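Local atomic coordinates of CD180 antigen (Mus musculus, PDB entry 3T6Q), a protein that may cooperate with MD-1 and TLR4 in the innate immune response of B-cells to bacterial lipopolysaccharide, leading to NF-kappa-B activation. Residues 104-118 / 127-141. Numbering follows the deposited sequence.
Sequences PKALKHLFFIQTGIS and NQKTLESLYLGSNHI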
ATOM      1  N   PRO A 104     -11.207  22.762 -10.593  1.00 27.27           N
ATOM      2  CA  PRO A 104     -11.479  22.016 -11.847  1.00 28.11           C
ATOM      3  C   PRO A 104     -12.846  21.316 -11.928  1.00 31.95           C
ATOM      4  O   PRO A 104     -12.937  20.065 -11.920  1.00 28.40           O
ATOM      5  CB  PRO A 104     -10.339  20.994 -11.906  1.00 27.50           C
ATOM      6  CG  PRO A 104      -9.821  20.877 -10.511  1.00 27.68           C
ATOM      7  CD  PRO A 104     -10.209  22.092  -9.734  1.00 27.35           C
ATOM      8  N   LYS A 105     -13.908  22.111 -12.030  1.00 27.26           N
ATOM      9  CA  LYS A 105     -15.233  21.557 -11.978  1.00 29.91           C
ATOM     10  C   LYS A 105     -15.570  20.743 -13.247  1.00 25.14           C
ATOM     11  O   LYS A 105     -16.412  19.852 -13.169  1.00 29.45           O
ATOM     12  CB  LYS A 105     -16.292  22.654 -11.708  1.00 33.61           C
ATOM     13  CG  LYS A 105     -16.262  23.290 -10.304  1.00 34.71           C
ATOM     14  CD  LYS A 105     -17.463  24.229 -10.101  1.00 34.12           C
ATOM     15  CE  LYS A 105     -17.391  25.208  -8.931  1.00 34.81           C
ATOM     16  NZ  LYS A 105     -16.172  25.228  -8.077  1.00 33.01           N
ATOM     17  N   ALA A 106     -14.914  21.026 -14.380  1.00 26.45           N
ATOM     18  CA  ALA A 106     -15.091  20.225 -15.619  1.00 29.03           C
ATOM     19  C   ALA A 106     -14.041  19.107 -15.782  1.00 26.84           C
ATOM     20  O   ALA A 106     -13.858  18.587 -16.891  1.00 26.60           O
ATOM     21  CB  ALA A 106     -15.125  21.098 -16.886  1.00 26.27           C
ATOM     22  N   LEU A 107     -13.367  18.731 -14.690  1.00 25.78           N
ATOM     23  CA  LEU A 107     -12.367  17.653 -14.772  1.00 23.98           C
ATOM     24  C   LEU A 107     -12.977  16.389 -15.393  1.00 22.55           C
ATOM     25  O   LEU A 107     -14.073  15.994 -15.013  1.00 25.42           O
ATOM     26  CB  LEU A 107     -11.847  17.303 -13.389  1.00 22.97           C
ATOM     27  CG  LEU A 107     -10.543  16.479 -13.426  1.00 23.72           C
ATOM     28  CD1 LEU A 107      -9.373  17.311 -13.963  1.00 24.92           C
ATOM     29  CD2 LEU A 107     -10.293  15.898 -12.066  1.00 25.29           C
ATOM     30  N   LYS A 108     -12.261  15.752 -16.316  1.00 21.92           N
ATOM     31  CA  LYS A 108     -12.777  14.511 -16.928  1.00 24.05           C
ATOM     32  C   LYS A 108     -12.082  13.202 -16.504  1.00 22.04           C
ATOM     33  O   LYS A 108     -12.755  12.176 -16.310  1.00 25.62           O
ATOM     34  CB  LYS A 108     -12.845  14.652 -18.433  1.00 28.20           C
ATOM     35  CG  LYS A 108     -13.837  15.768 -18.835  1.00 30.57           C
ATOM     36  CD  LYS A 108     -14.594  15.481 -20.107  1.00 48.27           C
ATOM     37  CE  LYS A 108     -13.676  15.290 -21.296  1.00 46.30           C
ATOM     38  NZ  LYS A 108     -14.408  14.691 -22.453  1.00 53.03           N
ATOM     39  N   HIS A 109     -10.771  13.268 -16.284  1.00 21.31           N
ATOM     40  CA  HIS A 109      -9.973  12.038 -16.005  1.00 20.12           C
ATOM     41  C   HIS A 109      -9.045  12.317 -14.845  1.00 20.53           C
ATOM     42  O   HIS A 109      -8.281  13.291 -14.847  1.00 18.73           O
ATOM     43  CB  HIS A 109      -9.150  11.688 -17.239  1.00 19.36           C
ATOM     44  CG  HIS A 109      -9.943  11.769 -18.550  1.00 22.56           C
ATOM     45  ND1 HIS A 109     -10.918  10.902 -18.856  1.00 23.11           N
ATOM     46  CD2 HIS A 109      -9.886  12.692 -19.609  1.00 24.67           C
ATOM     47  CE1 HIS A 109     -11.454  11.227 -20.079  1.00 24.20           C
ATOM     48  NE2 HIS A 109     -10.814  12.323 -20.530  1.00 28.42           N
ATOM     49  N   LEU A 110      -9.103  11.459 -13.857  1.00 20.11           N
ATOM     50  CA  LEU A 110      -8.288  11.664 -12.661  1.00 18.87           C
ATOM     51  C   LEU A 110      -7.555  10.353 -12.394  1.00 20.92           C
ATOM     52  O   LEU A 110      -8.203   9.295 -12.356  1.00 19.92           O
ATOM     53  CB  LEU A 110      -9.179  12.047 -11.473  1.00 17.04           C
ATOM     54  CG  LEU A 110      -8.533  12.122 -10.073  1.00 20.33           C
ATOM     55  CD1 LEU A 110      -7.463  13.187 -10.066  1.00 16.31           C
ATOM     56  CD2 LEU A 110      -9.555  12.458  -9.003  1.00 21.38           C
ATOM     57  N   PHE A 111      -6.230  10.433 -12.236  1.00 18.09           N
ATOM     58  CA  PHE A 111      -5.386   9.246 -11.918  1.00 19.39           C
ATOM     59  C   PHE A 111      -4.878   9.375 -10.478  1.00 20.43           C
ATOM     60  O   PHE A 111      -4.210  10.366 -10.099  1.00 18.88           O
ATOM     61  CB  PHE A 111      -4.234   9.175 -12.892  1.00 19.79           C
ATOM     62  CG  PHE A 111      -4.680   8.975 -14.336  1.00 23.67           C
ATOM     63  CD1 PHE A 111      -4.645   7.704 -14.927  1.00 21.36           C
ATOM     64  CD2 PHE A 111      -5.254  10.043 -15.071  1.00 22.39           C
ATOM     65  CE1 PHE A 111      -5.048   7.509 -16.258  1.00 19.97           C
ATOM     66  CE2 PHE A 111      -5.710   9.841 -16.394  1.00 25.25           C
ATOM     67  CZ  PHE A 111      -5.600   8.568 -16.981  1.00 24.85           C
ATOM     68  N   PHE A 112      -5.238   8.403  -9.678  1.00 19.01           N
ATOM     69  CA  PHE A 112      -4.881   8.373  -8.254  1.00 19.32           C
ATOM     70  C   PHE A 112      -4.252   7.000  -7.943  1.00 18.36           C
ATOM     71  O   PHE A 112      -4.464   6.430  -6.885  1.00 17.30           O
ATOM     72  CB  PHE A 112      -6.143   8.592  -7.423  1.00 20.64           C
ATOM     73  CG  PHE A 112      -6.047   9.744  -6.476  1.00 25.06           C
ATOM     74  CD1 PHE A 112      -5.843   9.523  -5.114  1.00 29.88           C
ATOM     75  CD2 PHE A 112      -6.184  11.055  -6.944  1.00 28.43           C
ATOM     76  CE1 PHE A 112      -5.755  10.578  -4.228  1.00 25.83           C
ATOM     77  CE2 PHE A 112      -6.119  12.127  -6.049  1.00 26.91           C
ATOM     78  CZ  PHE A 112      -5.882  11.880  -4.709  1.00 28.89           C
ATOM     79  N   ILE A 113      -3.450   6.505  -8.882  1.00 16.51           N
ATOM     80  CA  ILE A 113      -2.869   5.154  -8.791  1.00 16.64           C
ATOM     81  C   ILE A 113      -1.759   5.110  -7.716  1.00 16.62           C
ATOM     82  O   ILE A 113      -0.918   6.004  -7.622  1.00 17.81           O
ATOM     83  CB  ILE A 113      -2.365   4.722 -10.214  1.00 17.36           C
ATOM     84  CG1 ILE A 113      -3.556   4.523 -11.170  1.00 15.58           C
ATOM     85  CG2 ILE A 113      -1.481   3.458 -10.165  1.00 16.98           C
ATOM     86  CD1 ILE A 113      -3.186   4.567 -12.659  1.00 17.23           C
ATOM     87  N   GLN A 114      -1.732   4.028  -6.929  1.00 16.93           N
ATOM     88  CA  GLN A 114      -0.640   3.809  -5.989  1.00 17.62           C
ATOM     89  C   GLN A 114      -0.359   5.105  -5.207  1.00 17.96           C
ATOM     90  O   GLN A 114       0.769   5.631  -5.176  1.00 19.39           O
ATOM     91  CB  GLN A 114       0.643   3.269  -6.643  1.00 17.36           C
ATOM     92  CG  GLN A 114       1.548   2.559  -5.619  1.00 18.11           C
ATOM     93  CD  GLN A 114       2.824   2.007  -6.248  1.00 20.68           C
ATOM     94  OE1 GLN A 114       3.673   2.773  -6.698  1.00 20.75           O
ATOM     95  NE2 GLN A 114       2.968   0.676  -6.260  1.00 20.28           N
ATOM     96  N   THR A 115      -1.412   5.579  -4.556  1.00 17.99           N
ATOM     97  CA  THR A 115      -1.335   6.723  -3.642  1.00 17.48           C
ATOM     98  C   THR A 115      -1.494   6.277  -2.186  1.00 19.67           C
ATOM     99  O   THR A 115      -1.660   7.119  -1.283  1.00 22.25           O
ATOM    100  CB  THR A 115      -2.427   7.761  -3.988  1.00 18.09           C
ATOM    101  OG1 THR A 115      -3.666   7.056  -4.131  1.00 18.42           O
ATOM    102  CG2 THR A 115      -2.055   8.457  -5.316  1.00 16.28           C
ATOM    103  N   GLY A 116      -1.531   4.975  -1.947  1.00 22.77           N
ATOM    104  CA  GLY A 116      -1.635   4.457  -0.587  1.00 19.06           C
ATOM    105  C   GLY A 116      -3.019   4.458   0.030  1.00 22.12           C
ATOM    106  O   GLY A 116      -3.169   4.144   1.220  1.00 20.61           O
ATOM    107  N   ILE A 117      -4.046   4.816  -0.740  1.00 22.08           N
ATOM    108  CA  ILE A 117      -5.363   5.059  -0.148  1.00 21.27           C
ATOM    109  C   ILE A 117      -6.105   3.748   0.098  1.00 22.44           C
ATOM    110  O   ILE A 117      -5.932   2.769  -0.628  1.00 24.55           O
ATOM    111  CB  ILE A 117      -6.223   6.019  -1.008  1.00 22.47           C
ATOM    112  CG1 ILE A 117      -6.580   5.371  -2.346  1.00 21.52           C
ATOM    113  CG2 ILE A 117      -5.451   7.339  -1.200  1.00 20.75           C
ATOM    114  CD1 ILE A 117      -7.696   6.113  -3.122  1.00 20.96           C
ATOM    115  N   SER A 118      -6.957   3.717   1.109  1.00 23.09           N
ATOM    116  CA  SER A 118      -7.699   2.489   1.358  1.00 25.06           C
ATOM    117  C   SER A 118      -9.188   2.660   1.078  1.00 23.82           C
ATOM    118  O   SER A 118      -9.962   1.724   1.227  1.00 22.15           O
ATOM    119  CB  SER A 118      -7.457   2.030   2.784  1.00 30.40           C
ATOM    120  OG  SER A 118      -7.851   3.059   3.663  1.00 35.62           O
ATOM    121  N   ASN A 127     -17.263  18.231  -6.113  1.00 27.42           N
ATOM    122  CA  ASN A 127     -17.229  19.293  -7.132  1.00 30.56           C
ATOM    123  C   ASN A 127     -17.058  18.804  -8.592  1.00 31.90           C
ATOM    124  O   ASN A 127     -17.039  19.623  -9.517  1.00 30.95           O
ATOM    125  CB  ASN A 127     -16.107  20.303  -6.844  1.00 30.71           C
ATOM    126  CG  ASN A 127     -16.474  21.311  -5.787  1.00 43.83           C
ATOM    127  OD1 ASN A 127     -17.564  21.876  -5.822  1.00 41.86           O
ATOM    128  ND2 ASN A 127     -15.562  21.553  -4.832  1.00 39.44           N
ATOM    129  N   GLN A 128     -16.831  17.504  -8.801  1.00 27.19           N
ATOM    130  CA  GLN A 128     -16.509  17.010 -10.143  1.00 32.33           C
ATOM    131  C   GLN A 128     -17.775  16.352 -10.692  1.00 39.00           C
ATOM    132  O   GLN A 128     -17.990  15.133 -10.535  1.00 44.85           O
ATOM    133  CB  GLN A 128     -15.311  16.020 -10.131  1.00 25.54           C
ATOM    134  CG  GLN A 128     -13.977  16.717 -10.262  1.00 25.99           C
ATOM    135  CD  GLN A 128     -13.734  17.612  -9.057  1.00 27.63           C
ATOM    136  OE1 GLN A 128     -13.788  17.156  -7.916  1.00 26.87           O
ATOM    137  NE2 GLN A 128     -13.505  18.890  -9.305  1.00 28.30           N
ATOM    138  N   LYS A 129     -18.624  17.166 -11.319  1.00 33.85           N
ATOM    139  CA  LYS A 129     -19.922  16.670 -11.777  1.00 40.58           C
ATOM    140  C   LYS A 129     -19.910  16.029 -13.171  1.00 34.53           C
ATOM    141  O   LYS A 129     -20.884  15.399 -13.549  1.00 41.91           O
ATOM    142  CB  LYS A 129     -20.973  17.794 -11.711  1.00 44.35           C
ATOM    143  CG  LYS A 129     -21.772  17.848 -10.424  1.00 44.41           C
ATOM    144  CD  LYS A 129     -21.017  18.524  -9.304  1.00 57.83           C
ATOM    145  CE  LYS A 129     -21.916  18.683  -8.091  1.00 62.17           C
ATOM    146  NZ  LYS A 129     -22.982  19.686  -8.355  1.00 67.33           N
ATOM    147  N   THR A 130     -18.826  16.216 -13.927  1.00 32.67           N
ATOM    148  CA  THR A 130     -18.691  15.649 -15.278  1.00 32.60           C
ATOM    149  C   THR A 130     -17.548  14.608 -15.398  1.00 26.94           C
ATOM    150  O   THR A 130     -17.029  14.380 -16.478  1.00 24.23           O
ATOM    151  CB  THR A 130     -18.563  16.751 -16.382  1.00 36.61           C
ATOM    152  OG1 THR A 130     -17.240  17.303 -16.427  1.00 43.14           O
ATOM    153  CG2 THR A 130     -19.588  17.861 -16.186  1.00 38.25           C
ATOM    154  N   LEU A 131     -17.174  13.977 -14.287  1.00 24.25           N
ATOM    155  CA  LEU A 131     -16.023  13.049 -14.278  1.00 26.71           C
ATOM    156  C   LEU A 131     -16.306  11.870 -15.232  1.00 21.35           C
ATOM    157  O   LEU A 131     -17.349  11.230 -15.099  1.00 22.18           O
ATOM    158  CB  LEU A 131     -15.853  12.473 -12.871  1.00 26.31           C
ATOM    159  CG  LEU A 131     -14.478  12.257 -12.220  1.00 32.68           C
ATOM    160  CD1 LEU A 131     -14.386  10.879 -11.586  1.00 33.76           C
ATOM    161  CD2 LEU A 131     -13.284  12.564 -13.083  1.00 28.18           C
ATOM    162  N   GLU A 132     -15.351  11.563 -16.109  1.00 24.66           N
ATOM    163  CA  GLU A 132     -15.441  10.450 -17.065  1.00 26.14           C
ATOM    164  C   GLU A 132     -14.588   9.213 -16.720  1.00 24.58           C
ATOM    165  O   GLU A 132     -15.026   8.105 -16.967  1.00 22.95           O
ATOM    166  CB  GLU A 132     -15.022  10.911 -18.443  1.00 24.58           C
ATOM    167  CG  GLU A 132     -15.945  11.979 -18.970  1.00 40.56           C
ATOM    168  CD  GLU A 132     -15.674  12.308 -20.421  1.00 50.19           C
ATOM    169  OE1 GLU A 132     -16.331  13.239 -20.933  1.00 57.79           O
ATOM    170  OE2 GLU A 132     -14.813  11.643 -21.045  1.00 54.71           O
ATOM    171  N   SER A 133     -13.397   9.417 -16.159  1.00 23.55           N
ATOM    172  CA  SER A 133     -12.449   8.317 -15.856  1.00 21.93           C
ATOM    173  C   SER A 133     -11.917   8.491 -14.450  1.00 23.67           C
ATOM    174  O   SER A 133     -11.469   9.580 -14.100  1.00 22.28           O
ATOM    175  CB  SER A 133     -11.252   8.365 -16.802  1.00 22.74           C
ATOM    176  OG  SER A 133     -11.661   8.153 -18.125  1.00 38.77           O
ATOM    177  N   LEU A 134     -11.900   7.414 -13.664  1.00 21.37           N
ATOM    178  CA  LEU A 134     -11.268   7.456 -12.369  1.00 23.98           C
ATOM    179  C   LEU A 134     -10.348   6.230 -12.235  1.00 23.00           C
ATOM    180  O   LEU A 134     -10.854   5.094 -12.222  1.00 21.28           O
ATOM    181  CB  LEU A 134     -12.356   7.380 -11.295  1.00 23.78           C
ATOM    182  CG  LEU A 134     -12.172   8.118  -9.964  1.00 29.68           C
ATOM    183  CD1 LEU A 134     -12.932   7.473  -8.817  1.00 30.05           C
ATOM    184  CD2 LEU A 134     -10.765   8.550  -9.569  1.00 29.98           C
ATOM    185  N   TYR A 135      -9.038   6.444 -12.082  1.00 20.52           N
ATOM    186  CA  TYR A 135      -8.075   5.332 -11.975  1.00 17.49           C
ATOM    187  C   TYR A 135      -7.585   5.244 -10.524  1.00 17.67           C
ATOM    188  O   TYR A 135      -6.957   6.156 -10.028  1.00 20.61           O
ATOM    189  CB  TYR A 135      -6.895   5.597 -12.917  1.00 20.80           C
ATOM    190  CG  TYR A 135      -7.307   5.504 -14.374  1.00 20.64           C
ATOM    191  CD1 TYR A 135      -7.038   4.341 -15.127  1.00 20.95           C
ATOM    192  CD2 TYR A 135      -7.995   6.543 -14.980  1.00 21.62           C
ATOM    193  CE1 TYR A 135      -7.424   4.251 -16.483  1.00 20.84           C
ATOM    194  CE2 TYR A 135      -8.373   6.465 -16.330  1.00 21.77           C
ATOM    195  CZ  TYR A 135      -8.104   5.316 -17.059  1.00 23.58           C
ATOM    196  OH  TYR A 135      -8.488   5.258 -18.405  1.00 22.26           O
ATOM    197  N   LEU A 136      -7.896   4.140  -9.879  1.00 17.61           N
ATOM    198  CA  LEU A 136      -7.639   3.942  -8.459  1.00 17.27           C
ATOM    199  C   LEU A 136      -6.749   2.703  -8.246  1.00 18.00           C
ATOM    200  O   LEU A 136      -6.778   2.104  -7.190  1.00 17.88           O
ATOM    201  CB  LEU A 136      -8.982   3.742  -7.799  1.00 16.80           C
ATOM    202  CG  LEU A 136      -9.956   4.969  -7.932  1.00 17.55           C
ATOM    203  CD1 LEU A 136     -11.262   4.620  -7.228  1.00 19.20           C
ATOM    204  CD2 LEU A 136      -9.353   6.223  -7.309  1.00 18.68           C
ATOM    205  N   GLY A 137      -6.007   2.311  -9.274  1.00 20.22           N
ATOM    206  CA  GLY A 137      -5.196   1.033  -9.212  1.00 20.51           C
ATOM    207  C   GLY A 137      -4.089   1.022  -8.157  1.00 20.24           C
ATOM    208  O   GLY A 137      -3.601   2.091  -7.750  1.00 22.54           O
ATOM    209  N   SER A 138      -3.671  -0.176  -7.736  1.00 18.21           N
ATOM    210  CA  SER A 138      -2.447  -0.354  -6.906  1.00 17.74           C
ATOM    211  C   SER A 138      -2.533   0.349  -5.539  1.00 18.00           C
ATOM    212  O   SER A 138      -1.521   0.802  -4.992  1.00 18.58           O
ATOM    213  CB  SER A 138      -1.183   0.088  -7.650  1.00 17.39           C
ATOM    214  OG  SER A 138      -1.130  -0.557  -8.923  1.00 18.85           O
ATOM    215  N   ASN A 139      -3.729   0.318  -4.966  1.00 17.36           N
ATOM    216  CA  ASN A 139      -4.022   0.886  -3.659  1.00 18.17           C
ATOM    217  C   ASN A 139      -4.402  -0.178  -2.641  1.00 19.48           C
ATOM    218  O   ASN A 139      -4.045  -1.348  -2.847  1.00 25.25           O
ATOM    219  CB  ASN A 139      -5.098   1.981  -3.813  1.00 17.65           C
ATOM    220  CG  ASN A 139      -4.520   3.246  -4.415  1.00 20.06           C
ATOM    221  OD1 ASN A 139      -3.428   3.694  -4.014  1.00 19.99           O
ATOM    222  ND2 ASN A 139      -5.209   3.807  -5.383  1.00 17.66           N
ATOM    223  N   HIS A 140      -5.107   0.184  -1.556  1.00 19.57           N
ATOM    224  CA  HIS A 140      -5.528  -0.797  -0.544  1.00 20.90           C
ATOM    225  C   HIS A 140      -7.045  -0.892  -0.537  1.00 21.67           C
ATOM    226  O   HIS A 140      -7.668  -1.238   0.482  1.00 21.86           O
ATOM    227  CB  HIS A 140      -5.093  -0.389   0.898  1.00 23.28           C
ATOM    228  CG  HIS A 140      -3.597  -0.317   1.121  1.00 29.58           C
ATOM    229  ND1 HIS A 140      -2.856  -1.393   1.480  1.00 30.65           N
ATOM    230  CD2 HIS A 140      -2.711   0.769   1.069  1.00 30.86           C
ATOM    231  CE1 HIS A 140      -1.565  -1.022   1.625  1.00 29.35           C
ATOM    232  NE2 HIS A 140      -1.475   0.300   1.374  1.00 29.57           N
ATOM    233  N   ILE A 141      -7.660  -0.548  -1.646  1.00 21.43           N
ATOM    234  CA  ILE A 141      -9.132  -0.408  -1.707  1.00 22.83           C
ATOM    235  C   ILE A 141      -9.743  -1.807  -1.659  1.00 25.01           C
ATOM    236  O   ILE A 141      -9.266  -2.740  -2.352  1.00 23.19           O
ATOM    237  CB  ILE A 141      -9.535   0.331  -3.015  1.00 20.86           C
ATOM    238  CG1 ILE A 141      -9.067   1.792  -2.944  1.00 22.19           C
ATOM    239  CG2 ILE A 141     -11.046   0.324  -3.249  1.00 24.30           C
ATOM    240  CD1 ILE A 141      -9.148   2.566  -4.266  1.00 22.67           C
TER
HETATM  241  O   HOH W   1     -16.105  17.102 -13.327  1.00 28.91           O
HETATM  242  O   HOH W   2       0.910  -0.993  -4.820  1.00 25.25           O
HETATM  243  O   HOH W   3      -0.774   2.144  -2.713  1.00 22.51           O
HETATM  244  O   HOH W   4      -9.779  -1.136   2.193  1.00 31.83           O
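Asn139 reaches across to the backbone of Phe112, Thr115 and Gly116 in the preceding repeat. Its CB lies 3.4 Å from Ile117 O. CG sits against Ile117 CG1, and is turned anti to the carbonyl carbon (chi1 -75°), which brings the amide to the backbone of residues 112-116. OD1 takes the N-H of Thr115 in the carbonyl plane, on a lone pair, at 2.8 Å, and more weakly that of Gly116. ND2 gives a nearly straight bond of 3.1 Å to Phe112 O, which lies in the amide plane; Thr115 OG1 binds the same oxygen from the opposite face, so this carbonyl has two donors. The buried amide thus has both ends engaged. In leucine-rich repeats this is the role of the asparagine in LxxLxLxxN, here joining LRR 4 to LRR 5 in the Toll-like receptor solenoid; Asn163 in turn bonds Leu136 O. Strands 109-111 and 133-135 run parallel, 3° apart, and Leu110 and Leu134 point inward side by side, their CD2 methyls in contact. On the other face, the Phe111 and Tyr135 rings form an offset stack, centroids 4.2 Å apart and planes at 11°, with Phe111 CE1 over Tyr135 CD2. Basic side chains of the chain of another protein pack on Phe111 and Tyr135. Farther along that face the His109 ring meets Ser133 OG at its edge, through ND1 at 2.9 Å, either atom being a possible donor. Lys108 and Glu132 run alongside each other to a salt bridge in which NZ meets OE1 at 2.8 Å from above the carboxylate plane. At the far end Gln128 folds back at chi2, and its NE2 bonds both Leu101 O and, 2.9 Å away, Pro104 O.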